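Local atomic coordinates of Fe-superoxide dismutase homolog (Plasmodium berghei, PDB entry 2A03), a protein that converts superoxide radicals, toxic by-products of the cell, to hydrogen peroxide and oxygen at a single redox-active metal ion. Residues Gln78-Ser83 and Ala150-Lys155; His82-Asp87 and Ile162-Val167; Trp131-Leu136 and Leu145-Ala150. All blocks are in the same frame, centred on the assembly; numbering follows the deposited sequence.

Contact 1 of 3, residues Gln78-Ser83 and Ala150-Lys155; sequences QIWNHS and AGNPIK. With MN (manganese (II) ion), chain C.
Gln78 and Ala150 bring the two backbones to 5.5 Å between their CA atoms, where helix 70-87 passes the loop that follows strand 142-148; farther on, Asn81 faces Asn152. The helix is part of the alpha-hairpin domain of an iron/manganese superoxide dismutase and the loop belongs to the C-terminal domain, so this is a joint between the two domains. Asn81 is its polar centre. Its ND2 points one N-H at Ala150 O (2.9 Å), which it reaches from above the carbonyl plane, and the other at Gln78 OE1 within the plane of both amides. With both N-H groups in use, the rotation of the Asn81 amide is fixed, and OD1 on its other branch accepts from Asn152 ND2 at 3.2 Å, the two amide planes standing perpendicular. In Gln78, chi1 (-75°) sets CG beside Ala150 CB, and a bend at chi2 (-69°) carries OE1 over to Ala150 CA; NE2 donates to the metal-bound water and pairs with Tyr43. Phe127 of the second subunit packs on Gln78 and Ala150. Outside this polar core, the Ile154 methyl CD1 meets Trp80 CZ2 at 3.8 Å. In the loop, Asn152 OD1 takes the backbone N-H of Lys155, an Asx motif. One helical turn beyond Gln78, His82 binds manganese through NE2, its ring steadied by the bond from ND1 to Gln78 O at 2.6 Å.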
loop_
_atom_site.group_PDB
_atom_site.type_symbol
_atom_site.label_atom_id
_atom_site.label_comp_id
_atom_site.label_asym_id
_atom_site.label_seq_id
_atom_site.Cartn_x
_atom_site.Cartn_y
_atom_site.Cartn_z
ATOM N N GLN A 78 -4.187 8.993 -9.670
ATOM C CA GLN A 78 -3.193 9.340 -8.653
ATOM C C GLN A 78 -2.664 10.748 -8.864
ATOM O O GLN A 78 -2.346 11.438 -7.894
ATOM C CB GLN A 78 -2.038 8.312 -8.595
ATOM C CG GLN A 78 -2.437 6.976 -7.918
ATOM C CD GLN A 78 -2.694 7.119 -6.410
ATOM O OE1 GLN A 78 -3.774 7.526 -5.987
ATOM N NE2 GLN A 78 -1.691 6.777 -5.598
ATOM N N ILE A 79 -2.573 11.186 -10.115
ATOM C CA ILE A 79 -2.172 12.564 -10.384
ATOM C C ILE A 79 -3.199 13.510 -9.742
ATOM O O ILE A 79 -2.839 14.449 -9.021
ATOM C CB ILE A 79 -2.079 12.866 -11.899
ATOM C CG1 ILE A 79 -1.026 11.989 -12.581
ATOM C CG2 ILE A 79 -1.760 14.338 -12.126
ATOM C CD1 ILE A 79 -1.023 12.092 -14.110
ATOM N N TRP A 80 -4.474 13.247 -10.013
ATOM C CA TRP A 80 -5.563 14.077 -9.515
ATOM C C TRP A 80 -5.634 14.022 -7.993
ATOM O O TRP A 80 -5.772 15.046 -7.337
ATOM C CB TRP A 80 -6.914 13.638 -10.121
ATOM C CG TRP A 80 -7.996 14.622 -9.842
ATOM C CD1 TRP A 80 -8.369 15.673 -10.634
ATOM C CD2 TRP A 80 -8.828 14.693 -8.664
ATOM N NE1 TRP A 80 -9.370 16.379 -10.031
ATOM C CE2 TRP A 80 -9.663 15.808 -8.817
ATOM C CE3 TRP A 80 -8.924 13.933 -7.500
ATOM C CZ2 TRP A 80 -10.601 16.175 -7.860
ATOM C CZ3 TRP A 80 -9.840 14.291 -6.550
ATOM C CH2 TRP A 80 -10.671 15.413 -6.730
ATOM N N ASN A 81 -5.572 12.807 -7.449
ATOM C CA ASN A 81 -5.628 12.603 -6.005
ATOM C C ASN A 81 -4.510 13.378 -5.272
ATOM O O ASN A 81 -4.766 14.039 -4.270
ATOM C CB ASN A 81 -5.537 11.115 -5.651
ATOM C CG ASN A 81 -6.705 10.288 -6.184
ATOM O OD1 ASN A 81 -7.778 10.812 -6.501
ATOM N ND2 ASN A 81 -6.484 8.965 -6.288
ATOM N N HIS A 82 -3.279 13.293 -5.771
ATOM C CA HIS A 82 -2.156 13.970 -5.118
ATOM C C HIS A 82 -2.252 15.472 -5.200
ATOM O O HIS A 82 -2.009 16.149 -4.214
ATOM C CB HIS A 82 -0.823 13.498 -5.664
ATOM C CG HIS A 82 -0.445 12.156 -5.148
ATOM N ND1 HIS A 82 -0.901 10.990 -5.725
ATOM C CD2 HIS A 82 0.285 11.792 -4.068
ATOM C CE1 HIS A 82 -0.451 9.962 -5.027
ATOM N NE2 HIS A 82 0.262 10.422 -4.011
ATOM N N SER A 83 -2.642 15.989 -6.354
ATOM C CA SER A 83 -2.908 17.420 -6.467
ATOM C C SER A 83 -3.977 17.870 -5.467
ATOM O O SER A 83 -3.870 18.950 -4.897
ATOM C CB SER A 83 -3.301 17.793 -7.906
ATOM O OG SER A 83 -2.191 17.582 -8.764
ATOM N N ALA A 150 -5.996 3.844 -6.040
ATOM C CA ALA A 150 -6.135 5.099 -6.805
ATOM C C ALA A 150 -7.543 5.626 -6.792
ATOM O O ALA A 150 -7.824 6.665 -7.405
ATOM C CB ALA A 150 -5.684 4.917 -8.242
ATOM N N GLY A 151 -8.432 4.910 -6.104
ATOM C CA GLY A 151 -9.855 5.221 -6.151
ATOM C C GLY A 151 -10.184 6.596 -5.599
ATOM O O GLY A 151 -9.515 7.075 -4.682
ATOM N N ASN A 152 -11.197 7.239 -6.181
ATOM C CA ASN A 152 -11.727 8.489 -5.639
ATOM C C ASN A 152 -13.242 8.590 -5.862
ATOM O O ASN A 152 -13.783 7.891 -6.726
ATOM C CB ASN A 152 -10.974 9.693 -6.209
ATOM C CG ASN A 152 -11.265 9.943 -7.679
ATOM O OD1 ASN A 152 -12.417 10.109 -8.089
ATOM N ND2 ASN A 152 -10.211 10.014 -8.472
ATOM N N PRO A 153 -13.939 9.418 -5.055
ATOM C CA PRO A 153 -15.417 9.592 -5.090
ATOM C C PRO A 153 -16.058 10.052 -6.414
ATOM O O PRO A 153 -17.246 9.787 -6.669
ATOM C CB PRO A 153 -15.666 10.639 -3.999
ATOM C CG PRO A 153 -14.489 10.491 -3.073
ATOM C CD PRO A 153 -13.337 10.202 -3.966
ATOM N N ILE A 154 -15.281 10.739 -7.236
ATOM C CA ILE A 154 -15.743 11.131 -8.556
ATOM C C ILE A 154 -15.905 9.882 -9.409
ATOM O O ILE A 154 -16.998 9.581 -9.868
ATOM C CB ILE A 154 -14.774 12.146 -9.220
ATOM C CG1 ILE A 154 -14.587 13.342 -8.290
ATOM C CG2 ILE A 154 -15.318 12.622 -10.564
ATOM C CD1 ILE A 154 -13.818 14.486 -8.899
ATOM N N LYS A 155 -14.821 9.144 -9.589
ATOM C CA LYS A 155 -14.856 7.923 -10.355
ATOM C C LYS A 155 -15.930 6.998 -9.818
ATOM O O LYS A 155 -16.723 6.464 -10.579
ATOM C CB LYS A 155 -13.496 7.209 -10.332
ATOM C CG LYS A 155 -13.442 5.940 -11.223
ATOM C CD LYS A 155 -13.831 6.253 -12.683
ATOM C CE LYS A 155 -13.730 5.028 -13.615
ATOM N NZ LYS A 155 -13.924 5.423 -15.073
HETATM MN MN MN C . 0.768 9.486 -2.228
HETATM O O HOH W 1 -0.769 7.881 -2.866
#

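Contact 2 of 3, residues His82-Asp87 and Ile162-Val167; sequences HSFYWD and ILTCDV. With MN (manganese (II) ion), chain C.
The Tyr85 ring receives the CB of Asp166 on one face, nearly over its centre: CB stands 3.7 Å from the ring centroid and 12° off the normal, a CH-pi contact, while Thr164 O lies at the ring edge. Phe84 instead turns its edge to the strand, CE2 reaching the peptide between Ile162 and Leu163 (3.7 Å to Leu163 N) and CD2 meeting the Thr164 methyl. That methyl, CG2, sits between the Phe84 ring edge and the backbone and CB of Tyr85, 3.7 Å from Tyr85 CA, while OG1 of the same threonine turns to Gly132 O on the adjoining strand. Helix and strand run at 106° to each other, with 7.1 Å between their axes. Asp166 extends its carboxylate beyond Tyr85 with CG anti to the backbone N (chi1 -166°) and its plane perpendicular to the tyrosine ring. OD2 binds manganese at 1.9 Å. It lies 3.3 Å from His82 NE2, not as a hydrogen bond but because both are ligands of one ion, and the imidazole and carboxylate planes are almost at right angles. OD1, held by Trp168, also receives a weak bond from the metal-bound water. At the far end of the tyrosine, OH pairs with Tyr183 OH. Strand 160-166 carries a classic beta bulge, Ile162 and Leu163 both opposite Leu134. With His35 and His170 completing the protein ligands and a water as fifth, this is the three-histidine, one-aspartate metal site of iron/manganese superoxide dismutases, assembled between the helical and C-terminal domains.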
loop_
_atom_site.group_PDB
_atom_site.type_symbol
_atom_site.label_atom_id
_atom_site.label_comp_id
_atom_site.label_asym_id
_atom_site.label_seq_id
_atom_site.Cartn_x
_atom_site.Cartn_y
_atom_site.Cartn_z
ATOM N N HIS A 82 -3.279 13.293 -5.771
ATOM C CA HIS A 82 -2.156 13.970 -5.118
ATOM C C HIS A 82 -2.252 15.472 -5.200
ATOM O O HIS A 82 -2.009 16.149 -4.214
ATOM C CB HIS A 82 -0.823 13.498 -5.664
ATOM C CG HIS A 82 -0.445 12.156 -5.148
ATOM N ND1 HIS A 82 -0.901 10.990 -5.725
ATOM C CD2 HIS A 82 0.285 11.792 -4.068
ATOM C CE1 HIS A 82 -0.451 9.962 -5.027
ATOM N NE2 HIS A 82 0.262 10.422 -4.011
ATOM N N SER A 83 -2.642 15.989 -6.354
ATOM C CA SER A 83 -2.908 17.420 -6.467
ATOM C C SER A 83 -3.977 17.870 -5.467
ATOM O O SER A 83 -3.870 18.950 -4.897
ATOM C CB SER A 83 -3.301 17.793 -7.906
ATOM O OG SER A 83 -2.191 17.582 -8.764
ATOM N N PHE A 84 -4.995 17.035 -5.259
ATOM C CA PHE A 84 -6.062 17.361 -4.320
ATOM C C PHE A 84 -5.563 17.319 -2.880
ATOM O O PHE A 84 -5.972 18.120 -2.037
ATOM C CB PHE A 84 -7.247 16.421 -4.508
ATOM C CG PHE A 84 -8.546 16.988 -4.010
ATOM C CD1 PHE A 84 -9.236 17.936 -4.760
ATOM C CD2 PHE A 84 -9.078 16.584 -2.801
ATOM C CE1 PHE A 84 -10.443 18.469 -4.315
ATOM C CE2 PHE A 84 -10.270 17.109 -2.343
ATOM C CZ PHE A 84 -10.963 18.054 -3.108
ATOM N N TYR A 85 -4.651 16.386 -2.622
ATOM C CA TYR A 85 -4.006 16.240 -1.320
ATOM C C TYR A 85 -3.104 17.450 -0.981
ATOM O O TYR A 85 -3.144 17.988 0.138
ATOM C CB TYR A 85 -3.268 14.877 -1.315
ATOM C CG TYR A 85 -2.336 14.562 -0.166
ATOM C CD1 TYR A 85 -2.827 14.310 1.116
ATOM C CD2 TYR A 85 -0.962 14.460 -0.373
ATOM C CE1 TYR A 85 -1.974 14.013 2.169
ATOM C CE2 TYR A 85 -0.099 14.130 0.675
ATOM C CZ TYR A 85 -0.613 13.902 1.938
ATOM O OH TYR A 85 0.235 13.596 2.988
ATOM N N TRP A 86 -2.311 17.924 -1.937
ATOM C CA TRP A 86 -1.489 19.091 -1.648
ATOM C C TRP A 86 -2.376 20.304 -1.359
ATOM O O TRP A 86 -2.084 21.095 -0.453
ATOM C CB TRP A 86 -0.490 19.402 -2.781
ATOM C CG TRP A 86 0.346 18.209 -3.148
ATOM C CD1 TRP A 86 0.472 17.650 -4.387
ATOM C CD2 TRP A 86 1.165 17.424 -2.269
ATOM N NE1 TRP A 86 1.325 16.581 -4.332
ATOM C CE2 TRP A 86 1.744 16.403 -3.043
ATOM C CE3 TRP A 86 1.463 17.487 -0.900
ATOM C CZ2 TRP A 86 2.583 15.451 -2.506
ATOM C CZ3 TRP A 86 2.310 16.549 -0.368
ATOM C CH2 TRP A 86 2.861 15.538 -1.169
ATOM N N ASP A 87 -3.448 20.449 -2.131
ATOM C CA ASP A 87 -4.369 21.575 -1.952
ATOM C C ASP A 87 -5.170 21.473 -0.660
ATOM O O ASP A 87 -5.655 22.470 -0.162
ATOM C CB ASP A 87 -5.329 21.710 -3.147
ATOM C CG ASP A 87 -4.620 22.067 -4.444
ATOM O OD1 ASP A 87 -3.449 22.458 -4.393
ATOM O OD2 ASP A 87 -5.231 21.944 -5.525
ATOM N N ILE A 162 -14.076 17.244 -0.943
ATOM C CA ILE A 162 -13.900 18.500 -0.212
ATOM C C ILE A 162 -12.475 18.577 0.338
ATOM O O ILE A 162 -11.813 19.619 0.223
ATOM C CB ILE A 162 -14.936 18.606 0.923
ATOM C CG1 ILE A 162 -16.358 18.557 0.361
ATOM C CG2 ILE A 162 -14.745 19.867 1.741
ATOM C CD1 ILE A 162 -16.699 19.654 -0.652
ATOM N N LEU A 163 -12.029 17.468 0.937
ATOM C CA LEU A 163 -10.665 17.283 1.423
ATOM C C LEU A 163 -10.274 15.819 1.297
ATOM O O LEU A 163 -11.139 14.941 1.311
ATOM C CB LEU A 163 -10.545 17.660 2.896
ATOM C CG LEU A 163 -10.740 19.119 3.285
ATOM C CD1 LEU A 163 -10.972 19.190 4.795
ATOM C CD2 LEU A 163 -9.522 19.989 2.852
ATOM N N THR A 164 -8.974 15.552 1.201
ATOM C CA THR A 164 -8.483 14.170 1.239
ATOM C C THR A 164 -7.187 14.107 2.048
ATOM O O THR A 164 -6.476 15.089 2.189
ATOM C CB THR A 164 -8.220 13.568 -0.199
ATOM O OG1 THR A 164 -8.163 12.135 -0.136
ATOM C CG2 THR A 164 -6.898 14.067 -0.792
ATOM N N CYS A 165 -6.895 12.924 2.551
ATOM C CA CYS A 165 -5.636 12.634 3.181
ATOM C C CYS A 165 -5.139 11.295 2.619
ATOM O O CYS A 165 -5.874 10.307 2.587
ATOM C CB CYS A 165 -5.832 12.564 4.687
ATOM S SG CYS A 165 -4.398 12.064 5.617
ATOM N N ASP A 166 -3.903 11.305 2.128
ATOM C CA ASP A 166 -3.237 10.115 1.596
ATOM C C ASP A 166 -2.819 9.191 2.754
ATOM O O ASP A 166 -2.117 9.619 3.664
ATOM C CB ASP A 166 -1.999 10.592 0.821
ATOM C CG ASP A 166 -1.380 9.518 -0.075
ATOM O OD1 ASP A 166 -1.826 8.350 -0.071
ATOM O OD2 ASP A 166 -0.431 9.868 -0.817
ATOM N N VAL A 167 -3.220 7.921 2.703
ATOM C CA VAL A 167 -2.692 6.932 3.637
ATOM C C VAL A 167 -1.907 5.783 2.978
ATOM O O VAL A 167 -1.648 4.787 3.620
ATOM C CB VAL A 167 -3.780 6.372 4.601
ATOM C CG1 VAL A 167 -4.426 7.519 5.422
ATOM C CG2 VAL A 167 -4.833 5.571 3.869
HETATM MN MN MN C . 0.768 9.486 -2.228
HETATM O O HOH W 1 -0.769 7.881 -2.866
#

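Contact 3 of 3, residues Trp131-Leu136 and Leu145-Ala150; sequences WGWLAL and LQTHDA
Trp133 has CG beside its backbone N (chi1 -54°) and Thr147 holds OG1 between its backbone N and carbonyl carbon (chi1 61°), and together these torsions bring the indole NE1 to the hydroxyl across the strands. Trp133 NE1 donates to Thr147 OG1 at 3.0 Å along a nearly straight path (170°) in the plane of the indole, and the same oxygen lies 3.5 Å from Trp131 CB. The hydroxyl is hydrogen-bonded to Gly151 O as well, tying the strand to the loop beyond. Trp131 and Trp133 stand on one face of the sheet as alternate residues of their strand, and their similar first torsions lay both indoles the same way. Trp131 NE1 points to Asp149 O at 2.8 Å, but the bend at the hydrogen makes this bond weak. Along the strands the backbones form antiparallel pairs. Trp131 with Thr147 and Trp133 with Leu145 are hydrogen-bonded, the shortest bond going from Trp133 N to Leu145 O (2.7 Å). Between them Gly132 and Gln146 form a non-hydrogen-bonded pair, their CA atoms only 4.4 Å apart. Farther along, Leu145 CD1 rests on Ala135 CB at 3.7 Å. The loop end also reaches the dimer interface, where Phe127 of the second subunit packs on Asp149 and Ala150. Trp131 continues past the sheet to Asp166 and His82, the nearest atom of its side chain about 4 Å from manganese. The arrangement is the beta hairpin of the three-stranded antiparallel sheet in the C-terminal domain of iron/manganese superoxide dismutases, with Trp131 reaching from the hairpin to the metal site.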
loop_
_atom_site.group_PDB
_atom_site.type_symbol
_atom_site.label_atom_id
_atom_site.label_comp_id
_atom_site.label_asym_id
_atom_site.label_seq_id
_atom_site.Cartn_x
_atom_site.Cartn_y
_atom_site.Cartn_z
ATOM N N TRP A 131 -6.985 6.218 0.475
ATOM C CA TRP A 131 -7.293 7.600 0.718
ATOM C C TRP A 131 -8.528 7.694 1.615
ATOM O O TRP A 131 -9.447 6.870 1.534
ATOM C CB TRP A 131 -7.627 8.279 -0.615
ATOM C CG TRP A 131 -6.531 8.217 -1.633
ATOM C CD1 TRP A 131 -6.294 7.216 -2.516
ATOM C CD2 TRP A 131 -5.536 9.209 -1.870
ATOM N NE1 TRP A 131 -5.191 7.503 -3.273
ATOM C CE2 TRP A 131 -4.706 8.726 -2.901
ATOM C CE3 TRP A 131 -5.252 10.459 -1.300
ATOM C CZ2 TRP A 131 -3.613 9.451 -3.387
ATOM C CZ3 TRP A 131 -4.162 11.170 -1.773
ATOM C CH2 TRP A 131 -3.360 10.668 -2.810
ATOM N N GLY A 132 -8.541 8.708 2.473
ATOM C CA GLY A 132 -9.756 9.128 3.165
ATOM C C GLY A 132 -10.243 10.436 2.563
ATOM O O GLY A 132 -9.445 11.255 2.123
ATOM N N TRP A 133 -11.557 10.618 2.546
ATOM C CA TRP A 133 -12.178 11.771 1.914
ATOM C C TRP A 133 -13.281 12.350 2.768
ATOM O O TRP A 133 -14.109 11.611 3.318
ATOM C CB TRP A 133 -12.816 11.384 0.576
ATOM C CG TRP A 133 -11.891 10.687 -0.378
ATOM C CD1 TRP A 133 -11.645 9.342 -0.446
ATOM C CD2 TRP A 133 -11.122 11.292 -1.426
ATOM N NE1 TRP A 133 -10.753 9.082 -1.452
ATOM C CE2 TRP A 133 -10.427 10.254 -2.082
ATOM C CE3 TRP A 133 -10.952 12.616 -1.874
ATOM C CZ2 TRP A 133 -9.554 10.493 -3.155
ATOM C CZ3 TRP A 133 -10.087 12.857 -2.952
ATOM C CH2 TRP A 133 -9.397 11.802 -3.574
ATOM N N LEU A 134 -13.277 13.676 2.881
ATOM C CA LEU A 134 -14.480 14.421 3.211
ATOM C C LEU A 134 -15.146 14.774 1.882
ATOM O O LEU A 134 -14.499 15.326 0.984
ATOM C CB LEU A 134 -14.155 15.690 3.982
ATOM C CG LEU A 134 -15.361 16.580 4.322
ATOM C CD1 LEU A 134 -16.452 15.819 5.099
ATOM C CD2 LEU A 134 -14.896 17.766 5.132
ATOM N N ALA A 135 -16.423 14.428 1.745
ATOM C CA ALA A 135 -17.122 14.639 0.489
ATOM C C ALA A 135 -18.568 15.091 0.692
ATOM O O ALA A 135 -19.187 14.794 1.714
ATOM C CB ALA A 135 -17.087 13.349 -0.353
ATOM N N LEU A 136 -19.096 15.815 -0.293
ATOM C CA LEU A 136 -20.507 16.193 -0.284
ATOM C C LEU A 136 -21.269 15.147 -1.082
ATOM O O LEU A 136 -20.914 14.843 -2.227
ATOM C CB LEU A 136 -20.708 17.565 -0.904
ATOM C CG LEU A 136 -22.074 18.208 -0.663
ATOM C CD1 LEU A 136 -22.259 18.610 0.799
ATOM C CD2 LEU A 136 -22.225 19.426 -1.568
ATOM N N LEU A 145 -15.609 9.210 3.425
ATOM C CA LEU A 145 -15.445 8.080 2.502
ATOM C C LEU A 145 -14.012 7.624 2.493
ATOM O O LEU A 145 -13.087 8.386 2.832
ATOM C CB LEU A 145 -15.855 8.459 1.079
ATOM C CG LEU A 145 -17.264 9.032 0.865
ATOM C CD1 LEU A 145 -17.386 9.669 -0.486
ATOM C CD2 LEU A 145 -18.342 7.973 1.025
ATOM N N GLN A 146 -13.813 6.373 2.109
ATOM C CA GLN A 146 -12.471 5.869 1.901
ATOM C C GLN A 146 -12.424 5.088 0.601
ATOM O O GLN A 146 -13.415 4.493 0.184
ATOM C CB GLN A 146 -12.011 5.004 3.075
ATOM C CG GLN A 146 -12.814 3.714 3.278
ATOM C CD GLN A 146 -12.370 2.936 4.513
ATOM O OE1 GLN A 146 -11.196 2.603 4.675
ATOM N NE2 GLN A 146 -13.310 2.634 5.376
ATOM N N THR A 147 -11.262 5.121 -0.040
ATOM C CA THR A 147 -11.042 4.423 -1.289
ATOM C C THR A 147 -9.716 3.682 -1.234
ATOM O O THR A 147 -8.842 3.992 -0.447
ATOM C CB THR A 147 -11.027 5.387 -2.495
ATOM O OG1 THR A 147 -9.957 6.335 -2.353
ATOM C CG2 THR A 147 -12.374 6.102 -2.646
ATOM N N HIS A 148 -9.611 2.672 -2.077
ATOM C CA HIS A 148 -8.456 1.813 -2.131
ATOM C C HIS A 148 -7.601 2.236 -3.307
ATOM O O HIS A 148 -8.120 2.558 -4.380
ATOM C CB HIS A 148 -8.893 0.366 -2.280
ATOM C CG HIS A 148 -7.908 -0.608 -1.727
ATOM N ND1 HIS A 148 -7.410 -0.508 -0.442
ATOM C CD2 HIS A 148 -7.308 -1.683 -2.286
ATOM C CE1 HIS A 148 -6.558 -1.493 -0.230
ATOM N NE2 HIS A 148 -6.479 -2.220 -1.332
ATOM N N ASP A 149 -6.289 2.178 -3.098
ATOM C CA ASP A 149 -5.314 2.436 -4.133
ATOM C C ASP A 149 -5.495 3.809 -4.801
ATOM O O ASP A 149 -5.188 4.831 -4.175
ATOM C CB ASP A 149 -5.312 1.259 -5.112
ATOM C CG ASP A 149 -4.797 -0.022 -4.463
ATOM O OD1 ASP A 149 -4.077 0.048 -3.443
ATOM O OD2 ASP A 149 -5.089 -1.108 -4.977
ATOM N N ALA A 150 -5.996 3.844 -6.040
ATOM C CA ALA A 150 -6.135 5.099 -6.805
ATOM C C ALA A 150 -7.543 5.626 -6.792
ATOM O O ALA A 150 -7.824 6.665 -7.405
ATOM C CB ALA A 150 -5.684 4.917 -8.242
#

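Contacts 1 and 2 both start from helix 70-87 and share His82 and its manganese, but they meet different parts of the C-terminal domain: a loop in contact 1, a strand in contact 2. Contact 2 is fully buried near the centre of the chain and works by aromatic packing and metal ligation, with no hydrogen bond across it. Contact 1 is only partly buried and relies on side-chain amides. Contact 3, largely buried but with Gln146 on its exposed side, is held chiefly by backbone hydrogen bonds, with indole N-H bonds added. Strand 130-136 links them: it neighbours strand 160-166 in one sheet, Trp131 packs on Asn81, and Trp133 reaches Asn152. Contacts 1 and 3, sharing Ala150, also touch the second subunit.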